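Local coordinates for protein LBCATS-a (Synthetic construct, PDB 5EY5) that probably cleaves indole-3-glycerol phosphate to indole and glyceraldehyde 3-phosphate, as the alpha subunit of a synthetic-construct tryptophan synthase complex, at residues K17-F22 / A227-G233; I23-D27 / A67-A71; V123-V128 / G147-L153. One frame throughout, in Å; residues are numbered along the deposited sequence.

Interaction 1: residues K17-F22 / A227-G233. With G3P (sn-glycerol-3-phosphate), chain E.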
loop_
_atom_site.group_PDB
_atom_site.type_symbol
_atom_site.label_atom_id
_atom_site.label_comp_id
_atom_site.label_asym_id
_atom_site.label_seq_id
_atom_site.Cartn_x
_atom_site.Cartn_y
_atom_site.Cartn_z
ATOM N N LYS A 17 40.787 -34.016 -35.484
ATOM C CA LYS A 17 39.570 -33.480 -34.888
ATOM C C LYS A 17 39.591 -31.960 -34.953
ATOM O O LYS A 17 40.648 -31.335 -34.781
ATOM C CB LYS A 17 39.431 -33.930 -33.422
ATOM C CG LYS A 17 39.433 -35.418 -33.217
ATOM C CD LYS A 17 38.254 -36.053 -33.909
ATOM C CE LYS A 17 38.142 -37.521 -33.564
ATOM N NZ LYS A 17 36.954 -38.107 -34.225
ATOM N N ALA A 18 38.429 -31.368 -35.216
ATOM C CA ALA A 18 38.331 -29.920 -35.339
ATOM C C ALA A 18 38.351 -29.264 -33.965
ATOM O O ALA A 18 37.571 -29.630 -33.077
ATOM C CB ALA A 18 37.057 -29.512 -36.080
ATOM N N LEU A 19 39.258 -28.301 -33.796
ATOM C CA LEU A 19 39.260 -27.396 -32.655
ATOM C C LEU A 19 38.607 -26.090 -33.093
ATOM O O LEU A 19 39.047 -25.467 -34.065
ATOM C CB LEU A 19 40.677 -27.133 -32.153
ATOM C CG LEU A 19 40.813 -25.961 -31.171
ATOM C CD1 LEU A 19 40.072 -26.283 -29.895
ATOM C CD2 LEU A 19 42.289 -25.688 -30.884
ATOM N N ILE A 20 37.560 -25.689 -32.389
ATOM C CA ILE A 20 36.748 -24.557 -32.826
ATOM C C ILE A 20 36.713 -23.540 -31.699
ATOM O O ILE A 20 35.857 -23.647 -30.815
ATOM C CB ILE A 20 35.330 -25.004 -33.207
ATOM C CG1 ILE A 20 35.376 -26.133 -34.252
ATOM C CG2 ILE A 20 34.490 -23.812 -33.649
ATOM C CD1 ILE A 20 34.126 -27.003 -34.284
ATOM N N PRO A 21 37.613 -22.557 -31.672
ATOM C CA PRO A 21 37.537 -21.538 -30.617
ATOM C C PRO A 21 36.410 -20.548 -30.878
ATOM O O PRO A 21 36.092 -20.224 -32.027
ATOM C CB PRO A 21 38.911 -20.852 -30.674
ATOM C CG PRO A 21 39.442 -21.127 -32.041
ATOM C CD PRO A 21 38.864 -22.461 -32.457
ATOM N N PHE A 22 35.800 -20.072 -29.789
ATOM C CA PHE A 22 34.864 -18.950 -29.838
ATOM C C PHE A 22 35.460 -17.752 -29.109
ATOM O O PHE A 22 35.871 -17.881 -27.952
ATOM C CB PHE A 22 33.527 -19.322 -29.184
ATOM C CG PHE A 22 32.661 -18.130 -28.868
ATOM C CD1 PHE A 22 31.655 -17.745 -29.733
ATOM C CD2 PHE A 22 32.862 -17.386 -27.710
ATOM C CE1 PHE A 22 30.859 -16.645 -29.448
ATOM C CE2 PHE A 22 32.095 -16.294 -27.434
ATOM C CZ PHE A 22 31.085 -15.914 -28.294
ATOM N N ALA A 227 33.528 -36.936 -30.691
ATOM C CA ALA A 227 32.907 -36.037 -31.649
ATOM C C ALA A 227 33.926 -35.591 -32.683
ATOM O O ALA A 227 35.138 -35.696 -32.480
ATOM C CB ALA A 227 32.294 -34.814 -30.949
ATOM N N ASP A 228 33.410 -35.069 -33.800
ATOM C CA ASP A 228 34.268 -34.588 -34.869
ATOM C C ASP A 228 34.968 -33.284 -34.523
ATOM O O ASP A 228 35.931 -32.919 -35.202
ATOM C CB ASP A 228 33.454 -34.388 -36.144
ATOM C CG ASP A 228 32.694 -35.626 -36.535
ATOM O OD1 ASP A 228 33.290 -36.502 -37.202
ATOM O OD2 ASP A 228 31.504 -35.723 -36.170
ATOM N N GLY A 229 34.496 -32.561 -33.514
ATOM C CA GLY A 229 35.109 -31.287 -33.183
ATOM C C GLY A 229 34.746 -30.855 -31.781
ATOM O O GLY A 229 33.809 -31.377 -31.167
ATOM N N VAL A 230 35.521 -29.901 -31.271
ATOM C CA VAL A 230 35.407 -29.430 -29.898
ATOM C C VAL A 230 35.318 -27.920 -29.941
ATOM O O VAL A 230 36.197 -27.267 -30.515
ATOM C CB VAL A 230 36.622 -29.854 -29.054
ATOM C CG1 VAL A 230 36.457 -29.377 -27.622
ATOM C CG2 VAL A 230 36.826 -31.357 -29.123
ATOM N N ILE A 231 34.289 -27.358 -29.311
ATOM C CA ILE A 231 34.109 -25.912 -29.258
ATOM C C ILE A 231 34.459 -25.429 -27.860
ATOM O O ILE A 231 33.960 -25.972 -26.868
ATOM C CB ILE A 231 32.675 -25.503 -29.616
ATOM C CG1 ILE A 231 32.284 -26.068 -30.987
ATOM C CG2 ILE A 231 32.551 -23.991 -29.547
ATOM C CD1 ILE A 231 30.801 -26.124 -31.234
ATOM N N VAL A 232 35.282 -24.388 -27.791
ATOM C CA VAL A 232 35.702 -23.771 -26.539
ATOM C C VAL A 232 35.530 -22.264 -26.652
ATOM O O VAL A 232 36.160 -21.633 -27.505
ATOM C CB VAL A 232 37.167 -24.073 -26.210
ATOM C CG1 VAL A 232 37.546 -23.345 -24.924
ATOM C CG2 VAL A 232 37.421 -25.573 -26.134
ATOM N N GLY A 233 34.756 -21.680 -25.740
ATOM C CA GLY A 233 34.551 -20.252 -25.764
ATOM C C GLY A 233 34.885 -19.607 -24.439
ATOM O O GLY A 233 35.900 -18.899 -24.324
HETATM O O1 G3P E . 30.177 -21.696 -29.096
HETATM C C1 G3P E . 29.666 -21.087 -27.948
HETATM C C2 G3P E . 30.705 -21.081 -26.832
HETATM O O2 G3P E . 30.285 -20.138 -25.888
HETATM C C3 G3P E . 30.882 -22.480 -26.204
HETATM O O1P G3P E . 30.389 -22.544 -24.886
HETATM O O4P G3P E . 31.598 -20.746 -23.523
HETATM O O2P G3P E . 30.865 -22.823 -22.316
HETATM O O3P G3P E . 32.729 -22.953 -23.887
HETATM P P G3P E . 31.415 -22.257 -23.620
HETATM O O HOH W 1 35.757 -37.385 -37.123
#

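Interaction 2: residues I23-D27 / A67-A71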
loop_
_atom_site.group_PDB
_atom_site.type_symbol
_atom_site.label_atom_id
_atom_site.label_comp_id
_atom_site.label_asym_id
_atom_site.label_seq_id
_atom_site.Cartn_x
_atom_site.Cartn_y
_atom_site.Cartn_z
ATOM N N ILE A 23 35.481 -16.581 -29.762
ATOM C CA ILE A 23 35.692 -15.321 -29.059
ATOM C C ILE A 23 34.582 -14.344 -29.420
ATOM O O ILE A 23 33.969 -14.429 -30.483
ATOM C CB ILE A 23 37.062 -14.665 -29.362
ATOM C CG1 ILE A 23 37.202 -14.416 -30.870
ATOM C CG2 ILE A 23 38.198 -15.497 -28.775
ATOM C CD1 ILE A 23 38.450 -13.647 -31.226
ATOM N N THR A 24 34.344 -13.394 -28.519
ATOM C CA THR A 24 33.416 -12.303 -28.801
ATOM C C THR A 24 34.112 -11.248 -29.649
ATOM O O THR A 24 35.176 -10.754 -29.279
ATOM C CB THR A 24 32.908 -11.680 -27.498
ATOM O OG1 THR A 24 32.119 -12.635 -26.778
ATOM C CG2 THR A 24 32.060 -10.418 -27.781
ATOM N N ALA A 25 33.502 -10.874 -30.769
ATOM C CA ALA A 25 34.098 -9.842 -31.609
ATOM C C ALA A 25 33.997 -8.474 -30.938
ATOM O O ALA A 25 32.923 -8.081 -30.458
ATOM C CB ALA A 25 33.421 -9.799 -32.982
ATOM N N GLY A 26 35.112 -7.734 -30.934
ATOM C CA GLY A 26 35.158 -6.421 -30.318
ATOM C C GLY A 26 35.484 -6.418 -28.842
ATOM O O GLY A 26 35.385 -5.364 -28.204
ATOM N N ASP A 27 35.862 -7.553 -28.278
ATOM C CA ASP A 27 36.271 -7.613 -26.880
ATOM C C ASP A 27 37.748 -7.970 -26.785
ATOM O O ASP A 27 38.123 -9.092 -27.113
ATOM C CB ASP A 27 35.451 -8.651 -26.122
ATOM C CG ASP A 27 36.068 -9.015 -24.791
ATOM O OD1 ASP A 27 36.459 -8.086 -24.050
ATOM O OD2 ASP A 27 36.171 -10.232 -24.494
ATOM N N ALA A 67 31.785 -10.273 -21.766
ATOM C CA ALA A 67 32.480 -9.959 -23.011
ATOM C C ALA A 67 31.572 -9.174 -23.958
ATOM O O ALA A 67 32.012 -8.204 -24.580
ATOM C CB ALA A 67 32.989 -11.243 -23.671
ATOM N N SER A 68 30.296 -9.577 -24.071
ATOM C CA SER A 68 29.342 -8.871 -24.931
ATOM C C SER A 68 29.134 -7.436 -24.480
ATOM O O SER A 68 29.041 -6.519 -25.309
ATOM C CB SER A 68 27.987 -9.593 -24.948
ATOM O OG SER A 68 28.043 -10.826 -25.644
ATOM N N GLN A 69 29.013 -7.220 -23.166
ATOM C CA GLN A 69 28.832 -5.861 -22.688
ATOM C C GLN A 69 30.075 -5.017 -22.980
ATOM O O GLN A 69 29.968 -3.828 -23.289
ATOM C CB GLN A 69 28.529 -5.864 -21.190
ATOM C CG GLN A 69 27.055 -6.100 -20.836
ATOM C CD GLN A 69 26.152 -4.924 -21.203
ATOM O OE1 GLN A 69 26.069 -3.932 -20.470
ATOM N NE2 GLN A 69 25.460 -5.037 -22.337
ATOM N N ARG A 70 31.257 -5.596 -22.799
ATOM C CA ARG A 70 32.484 -4.881 -23.138
ATOM C C ARG A 70 32.538 -4.578 -24.634
ATOM O O ARG A 70 32.849 -3.452 -25.046
ATOM C CB ARG A 70 33.696 -5.714 -22.716
ATOM C CG ARG A 70 33.873 -5.826 -21.194
ATOM C CD ARG A 70 35.275 -6.297 -20.886
ATOM N NE ARG A 70 35.528 -7.592 -21.513
ATOM C CZ ARG A 70 35.286 -8.756 -20.925
ATOM N NH1 ARG A 70 34.778 -8.778 -19.693
ATOM N NH2 ARG A 70 35.556 -9.889 -21.562
ATOM N N ALA A 71 32.245 -5.582 -25.462
ATOM C CA ALA A 71 32.288 -5.397 -26.910
ATOM C C ALA A 71 31.289 -4.337 -27.359
ATOM O O ALA A 71 31.575 -3.537 -28.253
ATOM C CB ALA A 71 32.031 -6.737 -27.608
HETATM O O HOH W 2 29.604 -12.433 -27.428
#

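Interaction 3: residues V123-V128 / G147-L153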
loop_
_atom_site.group_PDB
_atom_site.type_symbol
_atom_site.label_atom_id
_atom_site.label_comp_id
_atom_site.label_asym_id
_atom_site.label_seq_id
_atom_site.Cartn_x
_atom_site.Cartn_y
_atom_site.Cartn_z
ATOM N N VAL A 123 31.966 -14.848 -44.650
ATOM C CA VAL A 123 31.494 -15.544 -43.454
ATOM C C VAL A 123 30.840 -16.836 -43.905
ATOM O O VAL A 123 29.887 -16.818 -44.687
ATOM C CB VAL A 123 30.498 -14.699 -42.650
ATOM C CG1 VAL A 123 29.803 -15.581 -41.584
ATOM C CG2 VAL A 123 31.193 -13.509 -41.998
ATOM N N ASP A 124 31.315 -17.956 -43.383
ATOM C CA ASP A 124 30.913 -19.238 -43.937
ATOM C C ASP A 124 29.706 -19.850 -43.249
ATOM O O ASP A 124 29.017 -20.672 -43.860
ATOM C CB ASP A 124 32.113 -20.181 -43.887
ATOM C CG ASP A 124 33.343 -19.555 -44.541
ATOM O OD1 ASP A 124 34.296 -19.183 -43.819
ATOM O OD2 ASP A 124 33.326 -19.390 -45.780
ATOM N N GLY A 125 29.422 -19.477 -42.009
ATOM C CA GLY A 125 28.356 -20.145 -41.297
ATOM C C GLY A 125 27.775 -19.269 -40.211
ATOM O O GLY A 125 28.344 -18.243 -39.822
ATOM N N LEU A 126 26.607 -19.689 -39.739
ATOM C CA LEU A 126 25.809 -18.929 -38.793
ATOM C C LEU A 126 25.349 -19.854 -37.687
ATOM O O LEU A 126 24.872 -20.961 -37.958
ATOM C CB LEU A 126 24.588 -18.298 -39.463
ATOM C CG LEU A 126 24.889 -17.310 -40.586
ATOM C CD1 LEU A 126 23.605 -16.635 -41.048
ATOM C CD2 LEU A 126 25.914 -16.271 -40.122
ATOM N N ILE A 127 25.518 -19.394 -36.452
ATOM C CA ILE A 127 24.935 -19.996 -35.262
ATOM C C ILE A 127 24.010 -18.950 -34.662
ATOM O O ILE A 127 24.455 -17.843 -34.349
ATOM C CB ILE A 127 26.018 -20.411 -34.255
ATOM C CG1 ILE A 127 26.928 -21.472 -34.872
ATOM C CG2 ILE A 127 25.388 -20.895 -32.934
ATOM C CD1 ILE A 127 28.140 -21.781 -33.996
ATOM N N VAL A 128 22.730 -19.263 -34.556
ATOM C CA VAL A 128 21.737 -18.316 -34.063
ATOM C C VAL A 128 21.071 -18.922 -32.833
ATOM O O VAL A 128 20.124 -19.696 -32.945
ATOM C CB VAL A 128 20.697 -17.975 -35.143
ATOM C CG1 VAL A 128 19.732 -16.918 -34.615
ATOM C CG2 VAL A 128 21.396 -17.507 -36.402
ATOM N N GLY A 147 24.799 -19.892 -50.002
ATOM C CA GLY A 147 25.856 -20.816 -49.645
ATOM C C GLY A 147 26.406 -20.638 -48.251
ATOM O O GLY A 147 27.552 -21.010 -47.993
ATOM N N VAL A 148 25.616 -20.082 -47.340
ATOM C CA VAL A 148 26.019 -19.878 -45.959
ATOM C C VAL A 148 25.397 -20.976 -45.110
ATOM O O VAL A 148 24.180 -21.194 -45.162
ATOM C CB VAL A 148 25.580 -18.496 -45.461
ATOM C CG1 VAL A 148 25.849 -18.376 -43.949
ATOM C CG2 VAL A 148 26.272 -17.419 -46.280
ATOM N N ASP A 149 26.220 -21.667 -44.332
ATOM C CA ASP A 149 25.713 -22.758 -43.515
ATOM C C ASP A 149 24.991 -22.221 -42.287
ATOM O O ASP A 149 25.371 -21.197 -41.710
ATOM C CB ASP A 149 26.841 -23.695 -43.084
ATOM C CG ASP A 149 27.413 -24.508 -44.252
ATOM O OD1 ASP A 149 28.560 -24.979 -44.131
ATOM O OD2 ASP A 149 26.724 -24.671 -45.284
ATOM N N LEU A 150 23.939 -22.918 -41.901
ATOM C CA LEU A 150 23.153 -22.591 -40.721
ATOM C C LEU A 150 23.331 -23.744 -39.739
ATOM O O LEU A 150 22.810 -24.844 -39.958
ATOM C CB LEU A 150 21.690 -22.376 -41.104
ATOM C CG LEU A 150 20.816 -21.545 -40.177
ATOM C CD1 LEU A 150 19.399 -21.502 -40.724
ATOM C CD2 LEU A 150 20.844 -22.116 -38.777
ATOM N N ILE A 151 24.085 -23.505 -38.676
ATOM C CA ILE A 151 24.394 -24.534 -37.691
ATOM C C ILE A 151 23.368 -24.480 -36.565
ATOM O O ILE A 151 23.241 -23.455 -35.882
ATOM C CB ILE A 151 25.809 -24.345 -37.139
ATOM C CG1 ILE A 151 26.830 -24.454 -38.282
ATOM C CG2 ILE A 151 26.068 -25.343 -36.007
ATOM C CD1 ILE A 151 27.779 -23.289 -38.362
ATOM N N PHE A 152 22.645 -25.582 -36.356
ATOM C CA PHE A 152 21.637 -25.651 -35.299
ATOM C C PHE A 152 22.154 -26.451 -34.106
ATOM O O PHE A 152 22.937 -27.396 -34.262
ATOM C CB PHE A 152 20.336 -26.278 -35.820
ATOM C CG PHE A 152 19.534 -25.372 -36.728
ATOM C CD1 PHE A 152 19.575 -25.529 -38.101
ATOM C CD2 PHE A 152 18.732 -24.368 -36.199
ATOM C CE1 PHE A 152 18.830 -24.705 -38.933
ATOM C CE2 PHE A 152 17.979 -23.539 -37.024
ATOM C CZ PHE A 152 18.028 -23.700 -38.388
ATOM N N LEU A 153 21.704 -26.058 -32.907
ATOM C CA LEU A 153 22.079 -26.715 -31.655
ATOM C C LEU A 153 21.131 -27.857 -31.313
ATOM O O LEU A 153 19.920 -27.782 -31.558
ATOM C CB LEU A 153 22.083 -25.729 -30.485
ATOM C CG LEU A 153 23.256 -24.763 -30.357
ATOM C CD1 LEU A 153 23.561 -24.160 -31.707
ATOM C CD2 LEU A 153 22.931 -23.657 -29.326
HETATM O O HOH W 3 21.478 -21.306 -35.871
#

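Interaction 1: residues K17-F22 / A227-G233
Lys17 stands just ahead of the strand and reaches over the start of 227-233: NZ makes a weak 3.5 Å hydrogen bond to Ala227 O, and a water links NZ (3.2 Å) to Asp228 OD1 (2.6 Å), while Asp228 OD2 is held by the backbone of Ile208. At Ala18 the parallel pairing begins, with Ala18 N to Asp228 O at 2.9 Å and Val230 N to Ala18 O at 2.7 Å. On Gly229 a CB would sit tightly against Ala18 CB and Ile20 CD1. Leu19 turns outward to helix 249-263. This is the seam of a TIM barrel, where the first strand meets the eighth, their axes 4.6 Å apart at 17°. Ile20 bonds to both sides of Ile231, through Ile20 N to Val230 O (2.8 Å) and Val232 N to Ile20 O (3.2 Å), and its CD1 packs 3.9 Å from Ile231 CG1 in the barrel interior. Pro21, lacking an NH, faces outward with Val232. Phe22 N closes the pairing on Val232 O (2.8 Å); its ring lays one face over O2 of glycerol phosphate, whose O3P accepts a 3.0 Å hydrogen bond from Gly233 N, at a helix N-cap.

Interaction 2: residues I23-D27 / A67-A71
A two-pronged salt bridge joins Asp27 to Arg70: Arg70 NE donates to Asp27 OD1 at 2.7 Å and Arg70 NH2 to Asp27 OD2 at 3.0 Å, both nearly straight, with the carboxylate set at the edge of the guanidinium near its plane. Side-on pairing of this kind uses two N-H groups at once and so fixes the orientation of both side chains; Arg70 NH1 has in addition a long, weak ion pair with Glu241. A second polar link is indirect, a water lying 2.6 Å from Thr24 OG1 and 2.9 Å from Ser68 OG, a hydroxyl that also bonds to Ile64 O. Between these polar links the chain leaves the first barrel strand through a type II turn, Thr24 to Asp27, and packs on helix 62-73. The loop thus belongs to the C-terminal end of the TIM barrel strands, the end at which this fold carries its active site. Gly26 takes phi 87°, psi 8°, where a CB would press on the preceding carbonyl oxygen, as expected at the third position of such a turn. Its own carbonyl faces the helix, Gly26 O receiving a CA-H...O contact from Ala71 CA at 3.4 Å and a hydrogen bond from Ser74. The remaining packing depends on two small residues a turn apart. Ala67 CB lies 3.5 Å from Thr24 OG1 and 3.4 Å from Asp27 OD2, whereas Ala71 CB approaches Thr24 CG2 at 3.7 Å and Ala25 O at 3.3 Å, bringing the CA atoms of Asp27 and Ala71 to 4.6 Å.

Interaction 3: residues V123-V128 / G147-L153
Leu126 lies over Val148, its CG 3.7 Å from Val148 CG1, and is packed from beyond by Phe114 and Cys118 of helix 111-121. This apolar overlap belongs to the outer layer, between strand and surrounding helices. Across the sheet, Ile127 points into the barrel, its CG1 meeting Ile151 CB at 3.8 Å and its CG2 meeting Leu153 CD1 at 3.9 Å, with Tyr175 of the next strand touching all three residues. Gly125 shares that inner face; a CB there would lie tightly against Ile151 CD1, so the bare backbone lets the isoleucine fold close to its neighbour. Beneath the side chains, three hydrogen bonds set the parallel register: Asp149 N to Asp124 O at 3.0 Å, Leu126 N to Asp149 O at 2.8 Å and Ile151 N to Leu126 O at 2.8 Å. Leu126 therefore spans both sides of Leu150. Farther along, the strands splay, Val128 N standing 4.4 Å from Ile151 O, and a water takes the place of the direct bond, accepting from Val128 N at 2.7 Å and donating to Ile151 O at 2.8 Å. At the other end the CA-to-CB bond of Asp124 points away from 147-153, and its carboxylate forms salt bridges with Arg3 and Arg89. Gly147, with phi 72°, ends helix 137-146 in a Schellman motif and redirects the chain into the second strand. Strand 125-127, that helix and strand 149-154 together make a beta-alpha-beta unit, whose parallel strands lie side by side, 24° apart in direction, as the repeating element of a TIM barrel.

Overall arrangement
The three contacts illustrate how a TIM barrel is built and used: neighbouring strands pair in interactions 1 and 3, while interaction 2 packs a loop on a helix. Interactions 1 and 2 share strand 18-24 and follow each other directly along it, with centres about 20 Å apart. Interaction 3 sits elsewhere in the wall, its centre about 15 Å from that of interaction 1, and both others are enclosed in sequence by the closure between first and last strands. Glycerol phosphate relates them: it bonds directly to Gly233 of interaction 1, lies about 5 Å from the Ile127 side chain of interaction 3, and about 8 Å from that of Thr24 in interaction 2.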